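Local structure of twitching motility protein PilT (Aquifex aeolicus, 2EYU) at residues V154-S159 with L194-K199; R108-V113 with D144-N149; C21-G26 with I161-I166; L180-L185 with G215-N220; G26-T31 with L125-L130. The protein drives twitching motility as a pilus retraction motor, probably by hydrolysing ATP in its P-loop NTPase domain. The protein carries 1 engineered substitution. All coordinates share one frame; numbering follows the deposited sequence.

Contact 1: V154-S159 with L194-K199; sequences VRIVLS and LIRENK
Arg196 reaches across to Ser159 with a hydrogen bond. The donor is NE of Arg196 and the acceptor is OG of Ser159, 2.6 Å away. The bond is bent, with an angle of 138° at the hydrogen, and OG is tilted out of the guanidinium plane. OG stands between the backbone N and the carbonyl carbon of its own residue (chi1 80°). It also donates to Ile156 O one turn earlier, at 2.7 Å. The hydroxyl is therefore tied to its own helix while it receives the arginine. Ser159 itself is buried.

The apolar contacts lie around this bond. CB of Ser159 meets CG2 of Ile195 at 3.7 Å. CG1 of Ile156 touches CG of Arg196 at 3.9 Å, and these two side chains cross at about a right angle.

Arg155 packs against the end of the other helix, with its CD 3.1 Å from Ile195 O. Asn198 sits over one face of the Arg155 guanidinium, offset from its centre, with ND2 4.0 Å from NH1. The amide and guanidinium planes are 32° apart. Asn198 has positive phi and is the C-prime residue of a Schellman motif, in which Lys199 N bonds to Leu194 O at 2.8 Å. The Arg155 side chain thus packs where that helix stops.

The contact joins helix 151-161 to helix 189-197. Val154, Arg155 and Leu158 also touch helix 135-144. From the second helix of the pair, Leu194 packs on helix 200-209.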
# COMPACT_ATOMS: atom_id res chain seq x y z
N VAL A 154 14.87 11.75 -0.11
CA VAL A 154 13.82 10.75 -0.12
C VAL A 154 12.55 11.21 0.54
O VAL A 154 11.45 10.94 0.03
CB VAL A 154 14.27 9.51 0.70
CG1 VAL A 154 13.25 8.40 0.54
CG2 VAL A 154 15.66 9.09 0.28
N ARG A 155 12.66 11.91 1.68
CA ARG A 155 11.39 12.31 2.31
C ARG A 155 10.58 13.22 1.39
O ARG A 155 9.37 13.04 1.22
CB ARG A 155 11.63 13.00 3.65
CG ARG A 155 10.41 13.15 4.53
CD ARG A 155 10.71 13.96 5.78
NE ARG A 155 12.12 14.28 5.92
CZ ARG A 155 13.10 13.63 6.53
NH1 ARG A 155 12.90 12.47 7.14
NH2 ARG A 155 14.33 14.13 6.52
N ILE A 156 11.21 14.19 0.76
CA ILE A 156 10.46 15.16 -0.07
C ILE A 156 10.09 14.58 -1.42
O ILE A 156 9.07 14.98 -1.98
CB ILE A 156 11.26 16.47 -0.19
CG1 ILE A 156 11.30 17.27 1.11
CG2 ILE A 156 10.74 17.31 -1.36
CD1 ILE A 156 12.64 17.84 1.50
N VAL A 157 10.82 13.64 -1.99
CA VAL A 157 10.34 12.91 -3.18
C VAL A 157 9.03 12.21 -2.86
O VAL A 157 8.05 12.28 -3.61
CB VAL A 157 11.37 11.86 -3.64
CG1 VAL A 157 10.81 10.94 -4.71
CG2 VAL A 157 12.64 12.52 -4.16
N LEU A 158 8.98 11.50 -1.72
CA LEU A 158 7.75 10.84 -1.35
C LEU A 158 6.61 11.85 -1.25
O LEU A 158 5.50 11.55 -1.68
CB LEU A 158 7.85 10.14 0.01
CG LEU A 158 8.25 8.67 0.07
CD1 LEU A 158 8.50 8.26 1.52
CD2 LEU A 158 7.18 7.77 -0.57
N SER A 159 6.92 13.02 -0.69
CA SER A 159 5.83 13.98 -0.49
C SER A 159 5.17 14.36 -1.81
O SER A 159 4.00 14.75 -1.80
CB SER A 159 6.33 15.23 0.25
OG SER A 159 7.01 16.13 -0.63
N LEU A 194 3.09 18.38 5.30
CA LEU A 194 3.67 17.89 6.56
C LEU A 194 4.72 16.83 6.32
O LEU A 194 5.73 16.81 7.04
CB LEU A 194 2.60 17.35 7.51
CG LEU A 194 1.46 18.30 7.84
CD1 LEU A 194 0.22 17.49 8.22
CD2 LEU A 194 1.82 19.27 8.94
N ILE A 195 4.55 15.96 5.33
CA ILE A 195 5.64 15.01 5.03
C ILE A 195 6.93 15.74 4.67
O ILE A 195 8.05 15.37 5.05
CB ILE A 195 5.18 14.05 3.92
CG1 ILE A 195 4.04 13.18 4.41
CG2 ILE A 195 6.32 13.21 3.37
CD1 ILE A 195 3.63 12.07 3.47
N ARG A 196 6.78 16.82 3.93
CA ARG A 196 7.85 17.71 3.50
C ARG A 196 8.64 18.26 4.69
O ARG A 196 9.85 18.05 4.73
CB ARG A 196 7.27 18.84 2.65
CG ARG A 196 7.75 18.82 1.21
CD ARG A 196 6.88 19.58 0.24
NE ARG A 196 6.27 18.67 -0.74
CZ ARG A 196 5.06 18.83 -1.24
NH1 ARG A 196 4.32 19.86 -0.84
NH2 ARG A 196 4.56 17.98 -2.12
N GLU A 197 7.95 18.93 5.61
CA GLU A 197 8.48 19.41 6.87
C GLU A 197 8.79 18.29 7.86
O GLU A 197 9.34 18.56 8.93
CB GLU A 197 7.50 20.35 7.58
CG GLU A 197 7.18 21.62 6.81
CD GLU A 197 5.97 21.40 5.91
OE1 GLU A 197 4.96 20.85 6.40
OE2 GLU A 197 6.04 21.76 4.72
N ASN A 198 8.45 17.04 7.56
CA ASN A 198 8.71 15.98 8.54
C ASN A 198 7.91 16.21 9.82
O ASN A 198 8.50 16.28 10.90
CB ASN A 198 10.20 15.89 8.90
CG ASN A 198 10.55 14.54 9.49
OD1 ASN A 198 9.92 13.53 9.17
ND2 ASN A 198 11.57 14.50 10.35
N LYS A 199 6.61 16.32 9.69
CA LYS A 199 5.65 16.44 10.78
C LYS A 199 4.72 15.22 10.77
O LYS A 199 3.51 15.37 10.63
CB LYS A 199 4.79 17.69 10.66
CG LYS A 199 5.29 18.82 11.55
CD LYS A 199 5.37 20.13 10.78
CE LYS A 199 6.51 21.01 11.30
NZ LYS A 199 7.79 20.65 10.61

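Contact 2: R108-V113 with D144-N149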
# COMPACT_ATOMS: atom_id res chain seq x y z
N ARG A 108 13.25 -4.79 -0.06
CA ARG A 108 14.12 -5.25 1.00
C ARG A 108 15.41 -4.44 0.98
O ARG A 108 16.16 -4.38 1.94
CB ARG A 108 14.43 -6.74 0.82
CG ARG A 108 15.32 -7.39 1.87
CD ARG A 108 15.08 -8.90 1.94
NE ARG A 108 15.99 -9.58 2.85
CZ ARG A 108 15.96 -10.85 3.23
NH1 ARG A 108 15.05 -11.72 2.80
NH2 ARG A 108 16.89 -11.30 4.07
N ASP A 109 15.63 -3.83 -0.18
CA ASP A 109 16.90 -3.23 -0.53
C ASP A 109 16.81 -1.77 -0.96
O ASP A 109 15.85 -1.28 -1.53
CB ASP A 109 17.55 -4.01 -1.70
CG ASP A 109 18.25 -5.26 -1.22
OD1 ASP A 109 18.09 -6.32 -1.86
OD2 ASP A 109 18.96 -5.16 -0.19
N LEU A 110 17.93 -1.12 -0.66
CA LEU A 110 18.19 0.23 -1.12
C LEU A 110 18.06 0.32 -2.64
O LEU A 110 17.39 1.18 -3.21
CB LEU A 110 19.59 0.64 -0.65
CG LEU A 110 19.84 2.15 -0.67
CD1 LEU A 110 18.57 2.86 -0.23
CD2 LEU A 110 21.05 2.51 0.18
N GLU A 111 18.73 -0.60 -3.34
CA GLU A 111 18.72 -0.49 -4.80
C GLU A 111 17.31 -0.59 -5.37
O GLU A 111 16.99 0.15 -6.31
CB GLU A 111 19.63 -1.56 -5.42
CG GLU A 111 20.98 -1.67 -4.72
CD GLU A 111 21.45 -3.10 -4.52
OE1 GLU A 111 21.91 -3.72 -5.51
OE2 GLU A 111 21.35 -3.61 -3.38
N THR A 112 16.49 -1.48 -4.84
CA THR A 112 15.14 -1.72 -5.34
C THR A 112 14.29 -0.48 -5.10
O THR A 112 13.59 0.04 -5.96
CB THR A 112 14.40 -2.86 -4.62
OG1 THR A 112 15.08 -4.09 -4.84
CG2 THR A 112 12.99 -2.99 -5.20
N VAL A 113 14.38 -0.05 -3.84
CA VAL A 113 13.65 1.13 -3.40
C VAL A 113 13.99 2.37 -4.21
O VAL A 113 13.13 3.15 -4.61
CB VAL A 113 14.00 1.42 -1.93
CG1 VAL A 113 13.28 2.70 -1.52
CG2 VAL A 113 13.59 0.29 -1.01
N ASP A 144 14.38 5.65 6.07
CA ASP A 144 15.46 5.28 6.97
C ASP A 144 16.41 4.28 6.34
O ASP A 144 17.55 4.04 6.72
CB ASP A 144 14.89 4.67 8.26
CG ASP A 144 14.75 5.68 9.38
OD1 ASP A 144 13.77 6.45 9.35
OD2 ASP A 144 15.62 5.68 10.28
N ILE A 145 15.91 3.60 5.30
CA ILE A 145 16.86 2.62 4.74
C ILE A 145 17.98 3.36 4.04
O ILE A 145 19.04 2.79 3.84
CB ILE A 145 16.11 1.65 3.82
CG1 ILE A 145 15.42 2.31 2.63
CG2 ILE A 145 15.11 0.85 4.64
CD1 ILE A 145 13.98 1.89 2.45
N PHE A 146 17.76 4.63 3.69
CA PHE A 146 18.76 5.46 3.03
C PHE A 146 19.82 6.06 3.94
O PHE A 146 19.61 6.21 5.14
CB PHE A 146 18.02 6.62 2.33
CG PHE A 146 17.40 6.13 1.03
CD1 PHE A 146 16.13 5.57 1.02
CD2 PHE A 146 18.08 6.22 -0.17
CE1 PHE A 146 15.57 5.12 -0.15
CE2 PHE A 146 17.51 5.78 -1.35
CZ PHE A 146 16.26 5.22 -1.34
N PRO A 147 20.99 6.41 3.41
CA PRO A 147 21.99 7.09 4.25
C PRO A 147 21.48 8.47 4.66
O PRO A 147 20.81 9.12 3.85
CB PRO A 147 23.22 7.21 3.35
CG PRO A 147 22.95 6.36 2.16
CD PRO A 147 21.47 6.17 2.05
N LEU A 148 21.81 8.83 5.88
CA LEU A 148 21.40 10.00 6.61
C LEU A 148 21.30 11.20 5.66
O LEU A 148 20.25 11.82 5.56
CB LEU A 148 22.37 10.31 7.75
CG LEU A 148 21.82 10.23 9.17
CD1 LEU A 148 22.28 8.94 9.85
CD2 LEU A 148 22.23 11.44 10.00
N ASN A 149 22.40 11.46 4.99
CA ASN A 149 22.62 12.55 4.04
C ASN A 149 21.68 12.49 2.85
O ASN A 149 21.57 13.45 2.06
CB ASN A 149 24.08 12.50 3.58
CG ASN A 149 24.66 11.11 3.48
OD1 ASN A 149 24.89 10.39 4.47
ND2 ASN A 149 24.91 10.72 2.23
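Leu110 lays its CD1 methyl over the face of the Phe146 ring. The methyl is 3.3 Å from the ring centroid and 13° off the ring normal, a CH-pi contact over the centre of the ring. With Leu110 CG anti to the backbone N (chi1 -162°), the branch extends toward the loop. Val113 meets the same ring from another direction. Its CG1 lies at the ring edge, near the ring plane, 3.6 Å from CE1. Phe146 and Val113 are buried, and this is the tight part of the contact.

The outer part is looser. Val113 and Ile145 reach toward each other tip to tip, though the placing of Val113 CG2 is less sure. Leu110 CD2 comes no nearer to Pro147 CD than 4.1 Å, and Pro147 is exposed to solvent. Leu110 and Ile145 are themselves partly exposed.

The ring also touches Glu114 and Leu117 further along helix 110-121. The contact therefore seats the loop after helix 135-144 against the first turn of helix 110-121. An alanine at Phe146 would probably leave Leu110 CD1 and Val113 CG1 facing a gap and let the loop shift against the helix.

No hydrogen bond spans the two segments. Their contact is apolar and rests on the shape of the ring and the methyls around it.

Contact 3: C21-G26 with I161-I166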
# COMPACT_ATOMS: atom_id res chain seq x y z
N CYS A 21 -5.94 3.54 -8.73
CA CYS A 21 -5.52 2.90 -9.97
C CYS A 21 -5.72 3.82 -11.18
O CYS A 21 -5.19 3.50 -12.25
CB CYS A 21 -6.34 1.64 -10.22
SG CYS A 21 -6.17 0.52 -8.79
N HIS A 22 -6.49 4.89 -11.03
CA HIS A 22 -6.62 5.80 -12.18
C HIS A 22 -5.51 6.83 -12.18
O HIS A 22 -5.45 7.68 -13.07
CB HIS A 22 -8.01 6.44 -12.15
CG HIS A 22 -9.05 5.46 -12.64
ND1 HIS A 22 -10.15 5.09 -11.92
CD2 HIS A 22 -9.12 4.78 -13.80
CE1 HIS A 22 -10.87 4.22 -12.61
NE2 HIS A 22 -10.26 4.01 -13.77
N ARG A 23 -4.61 6.76 -11.18
CA ARG A 23 -3.50 7.73 -11.23
C ARG A 23 -2.53 7.32 -12.33
O ARG A 23 -2.36 6.14 -12.62
CB ARG A 23 -2.81 7.85 -9.88
CG ARG A 23 -3.70 7.96 -8.66
CD ARG A 23 -4.09 9.39 -8.30
NE ARG A 23 -4.43 9.51 -6.89
CZ ARG A 23 -5.48 10.14 -6.39
NH1 ARG A 23 -6.36 10.74 -7.19
NH2 ARG A 23 -5.69 10.19 -5.08
N LYS A 24 -1.89 8.28 -13.00
CA LYS A 24 -1.00 8.03 -14.12
C LYS A 24 0.46 7.83 -13.75
O LYS A 24 1.21 7.37 -14.62
CB LYS A 24 -1.09 9.22 -15.10
CG LYS A 24 -0.69 10.55 -14.47
CD LYS A 24 0.74 10.93 -14.84
CE LYS A 24 0.76 11.79 -16.09
NZ LYS A 24 -0.42 12.70 -16.14
N MSE A 25 0.89 8.15 -12.54
CA MSE A 25 2.24 7.84 -12.08
C MSE A 25 2.30 7.94 -10.55
O MSE A 25 1.32 8.36 -9.93
CB MSE A 25 3.34 8.73 -12.68
CG MSE A 25 3.24 10.18 -12.24
SE MSE A 25 4.72 11.25 -12.88
CE MSE A 25 4.01 11.28 -14.68
N GLY A 26 3.43 7.54 -9.96
CA GLY A 26 3.51 7.69 -8.53
C GLY A 26 3.46 6.35 -7.82
O GLY A 26 3.33 5.33 -8.49
N ILE A 161 5.37 12.20 -4.73
CA ILE A 161 5.05 11.09 -5.64
C ILE A 161 4.22 10.01 -4.95
O ILE A 161 3.62 9.23 -5.70
CB ILE A 161 6.31 10.48 -6.24
CG1 ILE A 161 7.16 9.68 -5.24
CG2 ILE A 161 7.18 11.56 -6.89
CD1 ILE A 161 8.02 8.61 -5.89
N LEU A 162 4.17 9.98 -3.63
CA LEU A 162 3.32 9.06 -2.87
C LEU A 162 1.86 9.25 -3.20
O LEU A 162 1.31 10.35 -3.10
CB LEU A 162 3.56 9.23 -1.36
CG LEU A 162 2.86 8.20 -0.45
CD1 LEU A 162 3.22 6.76 -0.81
CD2 LEU A 162 3.20 8.48 1.01
N GLN A 163 1.19 8.18 -3.61
CA GLN A 163 -0.21 8.24 -4.02
C GLN A 163 -1.13 7.67 -2.95
O GLN A 163 -2.26 8.09 -2.71
CB GLN A 163 -0.39 7.42 -5.32
CG GLN A 163 0.34 8.13 -6.48
CD GLN A 163 0.17 9.63 -6.34
OE1 GLN A 163 -0.92 10.15 -6.58
NE2 GLN A 163 1.23 10.32 -5.93
N GLY A 164 -0.60 6.65 -2.26
CA GLY A 164 -1.52 6.09 -1.24
C GLY A 164 -0.77 5.00 -0.49
O GLY A 164 0.08 4.30 -1.06
N ILE A 165 -1.09 4.80 0.78
CA ILE A 165 -0.53 3.57 1.37
C ILE A 165 -1.65 2.93 2.20
O ILE A 165 -2.30 3.67 2.93
CB ILE A 165 0.75 3.75 2.19
CG1 ILE A 165 0.53 3.46 3.68
CG2 ILE A 165 1.41 5.10 1.98
CD1 ILE A 165 1.01 2.09 4.09
N ILE A 166 -1.82 1.63 2.00
CA ILE A 166 -2.79 0.81 2.70
C ILE A 166 -2.08 -0.14 3.65
O ILE A 166 -1.26 -0.91 3.13
CB ILE A 166 -3.59 -0.06 1.71
CG1 ILE A 166 -4.05 0.66 0.44
CG2 ILE A 166 -4.76 -0.72 2.42
CD1 ILE A 166 -5.06 -0.16 -0.34
O HOH W 1 -2.97 10.81 -3.19
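Gln163 has the most surface buried here, and it meets segment 21-26 with its CG and its amide oxygen. CG lies 3.6 Å from Met25 O and 3.8 Å from Gly26 CA. The chain bends at chi2 (-38°), which turns CD back beside the strand. The amide then reaches its own segment. NE2 donates to Ile161 O at 2.6 Å, with an almost straight N-H...O angle of 169°. Ile161 O lies in the amide plane, but NE2 stands above the plane of that carbonyl. This bond fixes the rotation of the amide, and OE1 comes to lie 3.6 Å from Arg23 NE.

Gly26 comes next. Its CA is 3.2 Å from Ile161 O. A side chain at this position would run into Gln163 CG and Ile161 O, and at these backbone angles into the carbonyl of Met25 as well. Glycine avoids all three.

Gly26 opens strand 26-31, which probably leads into the nucleotide-binding loop, as in other P-loop NTPases. Strand 162-171 runs parallel beside it. Backbone bonds from Ile161 and Gln163 to Leu27 start that pairing, so segment 21-26 enters the sheet just where helix 151-161 gives way to strand.

Arg23 is partly exposed, and its side chain crosses that of Gln163. The guanidinium and amide planes stand 78° apart. A water links the two residues: it donates to Gln163 O at 2.9 Å and accepts a weak bond from Arg23 NH2. Arg23 also packs on Ile186.

Contact 4: L180-L185 with G215-N220; sequences LAYGLL and GMQTMN. Engineered in segment 180-185: Gly183 (natural residue Glu).
A short antiparallel bridge at the edge of the central sheet joins Leu184 to Gln217, where strand 179-185 meets the short, weakly bonded strand 216-217, outermost within this chain. Leu184 N donates to Gln217 O at 2.6 Å. Gln217 N returns the bond to Leu184 O at 2.8 Å. Both donors lie in the plane of the carbonyl they meet. Gly183, an engineered replacement for glutamate, brings its CA to 3.3 Å from Gln217 O.

Gln217 directs its amide toward the ring of Tyr182, with NE2 3.6 Å from OH and the two planes 15° apart. The hydrogen bond of that NE2 goes to Thr222 OG1.

Within the mixed sheet of the domain, strand 179-185 is also paired with strand 162-171 on its other edge. After Gln217 the chain leaves the bridge pairing and turns into helix 219-228, but it stays close. Met219, a selenomethionine, packs beside Gly183 and Ala181. Its SE rests 3.9 Å from Ala181 CB, and its CA makes a CA-H...O contact with Tyr182 O at 3.6 Å. The modelled closeness of the Leu185 and Met216 side chains is doubtful.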
# COMPACT_ATOMS: atom_id res chain seq x y z
N LEU A 180 -11.19 -7.71 6.82
CA LEU A 180 -10.03 -6.85 6.60
C LEU A 180 -10.11 -5.61 7.47
O LEU A 180 -11.09 -4.86 7.35
CB LEU A 180 -9.92 -6.40 5.14
CG LEU A 180 -8.49 -6.47 4.58
CD1 LEU A 180 -8.33 -7.70 3.69
CD2 LEU A 180 -8.15 -5.20 3.82
N ALA A 181 -9.08 -5.42 8.27
CA ALA A 181 -8.79 -4.24 9.07
C ALA A 181 -7.64 -3.51 8.37
O ALA A 181 -6.65 -4.17 8.01
CB ALA A 181 -8.48 -4.60 10.51
N TYR A 182 -7.81 -2.22 8.14
CA TYR A 182 -6.87 -1.43 7.36
C TYR A 182 -6.69 -0.04 7.95
O TYR A 182 -7.61 0.47 8.59
CB TYR A 182 -7.35 -1.26 5.91
CG TYR A 182 -8.72 -0.63 5.79
CD1 TYR A 182 -8.93 0.74 5.67
CD2 TYR A 182 -9.86 -1.42 5.79
CE1 TYR A 182 -10.20 1.25 5.56
CE2 TYR A 182 -11.14 -0.92 5.69
CZ TYR A 182 -11.31 0.44 5.57
OH TYR A 182 -12.57 0.98 5.46
N GLY A 183 -5.52 0.51 7.67
CA GLY A 183 -5.20 1.92 7.88
C GLY A 183 -5.07 2.55 6.49
O GLY A 183 -4.72 1.84 5.56
N LEU A 184 -5.34 3.83 6.29
CA LEU A 184 -5.25 4.31 4.89
C LEU A 184 -4.78 5.76 4.90
O LEU A 184 -5.29 6.60 5.65
CB LEU A 184 -6.61 4.13 4.24
CG LEU A 184 -6.91 4.64 2.84
CD1 LEU A 184 -6.13 3.91 1.77
CD2 LEU A 184 -8.40 4.53 2.54
N LEU A 185 -3.80 6.07 4.07
CA LEU A 185 -3.26 7.42 3.98
C LEU A 185 -3.14 7.79 2.50
O LEU A 185 -2.24 7.31 1.81
CB LEU A 185 -1.90 7.57 4.63
CG LEU A 185 -1.18 8.90 4.42
CD1 LEU A 185 -2.07 10.07 4.82
CD2 LEU A 185 0.13 8.98 5.20
N GLY A 215 -10.52 10.16 2.54
CA GLY A 215 -9.13 10.01 2.17
C GLY A 215 -8.29 9.29 3.20
O GLY A 215 -7.39 8.53 2.86
N MSE A 216 -8.53 9.51 4.50
CA MSE A 216 -7.60 8.94 5.49
C MSE A 216 -8.34 8.14 6.55
O MSE A 216 -9.49 8.35 6.89
CB MSE A 216 -6.78 10.04 6.15
CG MSE A 216 -5.71 10.67 5.27
SE MSE A 216 -4.33 9.41 4.75
CE MSE A 216 -2.94 10.69 5.15
N GLN A 217 -7.65 7.15 7.13
CA GLN A 217 -8.33 6.42 8.20
C GLN A 217 -7.29 5.59 8.95
O GLN A 217 -6.54 4.85 8.33
CB GLN A 217 -9.46 5.54 7.66
CG GLN A 217 -10.00 4.57 8.70
CD GLN A 217 -11.48 4.30 8.60
OE1 GLN A 217 -12.29 5.23 8.75
NE2 GLN A 217 -11.85 3.04 8.37
N THR A 218 -7.26 5.76 10.27
CA THR A 218 -6.26 5.02 11.03
C THR A 218 -6.75 3.58 11.21
O THR A 218 -7.94 3.34 11.07
CB THR A 218 -6.04 5.68 12.40
OG1 THR A 218 -5.61 7.04 12.16
CG2 THR A 218 -4.94 5.02 13.21
N MSE A 219 -5.86 2.66 11.53
CA MSE A 219 -6.20 1.27 11.80
C MSE A 219 -7.11 1.15 13.02
O MSE A 219 -8.12 0.45 12.99
CB MSE A 219 -4.86 0.55 12.00
CG MSE A 219 -4.91 -0.87 12.53
SE MSE A 219 -5.64 -2.06 11.21
CE MSE A 219 -3.96 -2.22 10.27
N ASN A 220 -6.73 1.86 14.08
CA ASN A 220 -7.47 1.92 15.35
C ASN A 220 -8.91 2.32 15.12
O ASN A 220 -9.86 1.84 15.75
CB ASN A 220 -6.78 2.89 16.30
CG ASN A 220 -5.81 2.25 17.26
OD1 ASN A 220 -5.09 2.92 18.00
ND2 ASN A 220 -5.79 0.93 17.26

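Contact 5: G26-T31 with L125-L130; sequences GLILVT and LVFGTL
Ile28 and Phe127 are paired residues of two parallel strands, and their side chains lie side by side on one face of the sheet. Ile28 CD1 sits over the face of the Phe127 ring, 3.9 Å from its centroid, in a CH-pi contact. Its closest ring atom is CZ, at 3.5 Å. The same CD1 meets Leu125 CD1 at 3.9 Å. With Phe127 CG anti to its carbonyl carbon (chi1 -72°), the ring comes alongside Ile28. A leucine in place of Phe127 would probably cost Ile28 CD1 the flat surface it rests on and leave a gap between this strand pair and helix 38-52.

Leu27 and Val126 pair on the opposite face, CD1 to CG1 at 3.6 Å. Further along that face Leu130 CD1 touches both Leu29 CD1 and Thr31 CG2, and the approach to Thr31 CG2, 3.4 Å, is tight.

The backbone sets this register. Val126 N donates to Gly26 O, and Ile28 N to Val126 O at 2.7 Å. Gly128 N then donates to Ile28 O, and Val30 N to Gly128 O at 3.0 Å. The strand directions differ by 24°, the twist of the pair. Toward Thr31 and Leu130 the pairing is loose.

The pair lies in the middle of the sheet of a P-loop NTPase fold, and strand 26-31 leads into a sequence that fits the Walker A motif. Strand 101-104 adjoins strand 125-130, and strand 162-171 adjoins strand 26-31. Helix 38-52 packs on Val30, Phe127 and Thr129. Helix 135-144 packs on Leu29, Thr31 and Leu130.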
# COMPACT_ATOMS: atom_id res chain seq x y z
N GLY A 26 3.43 7.54 -9.96
CA GLY A 26 3.51 7.69 -8.53
C GLY A 26 3.46 6.35 -7.82
O GLY A 26 3.33 5.33 -8.49
N LEU A 27 3.57 6.41 -6.50
CA LEU A 27 3.76 5.17 -5.74
C LEU A 27 2.58 4.76 -4.87
O LEU A 27 1.99 5.50 -4.08
CB LEU A 27 5.04 5.34 -4.90
CG LEU A 27 5.48 4.10 -4.14
CD1 LEU A 27 6.14 3.10 -5.09
CD2 LEU A 27 6.42 4.50 -3.01
N ILE A 28 2.16 3.50 -5.00
CA ILE A 28 1.07 2.98 -4.16
C ILE A 28 1.66 1.85 -3.31
O ILE A 28 2.23 0.95 -3.93
CB ILE A 28 -0.08 2.38 -4.97
CG1 ILE A 28 -0.88 3.43 -5.74
CG2 ILE A 28 -0.98 1.54 -4.07
CD1 ILE A 28 -1.72 2.88 -6.87
N LEU A 29 1.53 1.89 -1.99
CA LEU A 29 2.10 0.85 -1.15
C LEU A 29 1.05 0.08 -0.39
O LEU A 29 0.12 0.70 0.14
CB LEU A 29 3.05 1.47 -0.13
CG LEU A 29 4.16 2.35 -0.70
CD1 LEU A 29 5.07 2.84 0.41
CD2 LEU A 29 4.95 1.59 -1.74
N VAL A 30 1.18 -1.25 -0.34
CA VAL A 30 0.17 -2.00 0.44
C VAL A 30 0.95 -2.82 1.45
O VAL A 30 1.85 -3.58 1.06
CB VAL A 30 -0.71 -2.85 -0.47
CG1 VAL A 30 -1.62 -3.76 0.33
CG2 VAL A 30 -1.58 -1.95 -1.34
N THR A 31 0.68 -2.66 2.74
CA THR A 31 1.59 -3.27 3.72
C THR A 31 0.87 -4.05 4.80
O THR A 31 -0.35 -4.04 4.92
CB THR A 31 2.45 -2.20 4.42
OG1 THR A 31 1.60 -1.41 5.24
CG2 THR A 31 3.10 -1.26 3.40
N LEU A 125 3.17 4.26 -12.82
CA LEU A 125 2.40 3.92 -11.63
C LEU A 125 3.08 2.74 -10.96
O LEU A 125 3.26 1.69 -11.59
CB LEU A 125 0.95 3.59 -11.97
CG LEU A 125 0.04 3.42 -10.74
CD1 LEU A 125 0.05 4.66 -9.87
CD2 LEU A 125 -1.39 3.10 -11.13
N VAL A 126 3.50 2.90 -9.70
CA VAL A 126 4.27 1.83 -9.08
C VAL A 126 3.54 1.27 -7.86
O VAL A 126 3.21 2.00 -6.94
CB VAL A 126 5.68 2.30 -8.70
CG1 VAL A 126 6.45 1.16 -8.05
CG2 VAL A 126 6.43 2.81 -9.92
N PHE A 127 3.27 -0.04 -7.86
CA PHE A 127 2.79 -0.74 -6.68
C PHE A 127 3.97 -1.43 -6.00
O PHE A 127 4.85 -2.03 -6.64
CB PHE A 127 1.76 -1.83 -7.02
CG PHE A 127 0.40 -1.31 -7.44
CD1 PHE A 127 0.23 -0.77 -8.71
CD2 PHE A 127 -0.69 -1.38 -6.58
CE1 PHE A 127 -1.00 -0.29 -9.10
CE2 PHE A 127 -1.92 -0.89 -6.97
CZ PHE A 127 -2.08 -0.34 -8.23
N GLY A 128 4.02 -1.36 -4.67
CA GLY A 128 4.98 -2.16 -3.95
C GLY A 128 4.39 -2.68 -2.65
O GLY A 128 3.33 -2.25 -2.21
N THR A 129 5.06 -3.64 -2.02
CA THR A 129 4.62 -4.10 -0.72
C THR A 129 5.79 -4.03 0.27
O THR A 129 6.95 -4.19 -0.12
CB THR A 129 4.10 -5.55 -0.63
OG1 THR A 129 5.14 -6.43 -1.07
CG2 THR A 129 2.89 -5.80 -1.50
N LEU A 130 5.42 -3.79 1.51
CA LEU A 130 6.35 -3.87 2.63
C LEU A 130 5.65 -4.62 3.78
O LEU A 130 4.41 -4.73 3.77
CB LEU A 130 6.78 -2.52 3.14
CG LEU A 130 7.20 -1.37 2.24
CD1 LEU A 130 6.01 -0.54 1.80
CD2 LEU A 130 8.21 -0.49 2.97

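Overall arrangement
From the N terminus, segment 21-26 opens the loop that contact 3 closes at 161-166. Contact 5 is nested within it and shares Gly26. Contact 2 is also nested within contact 3 and crosses contact 5, since 108-113 precedes 125-130 and 144-149 follows it. Contact 1 opens at 154-159, before contact 3 has closed, so these two cross. Contact 4 opens at 180-185, crosses contact 1, which closes at 194-199, and closes at 215-220. Contacts 3, 4 and 5 all reach the central sheet, from its middle to the 216-217 edge. Contacts 1 and 2 join helices and a loop, and meet where Val154 packs on Phe146.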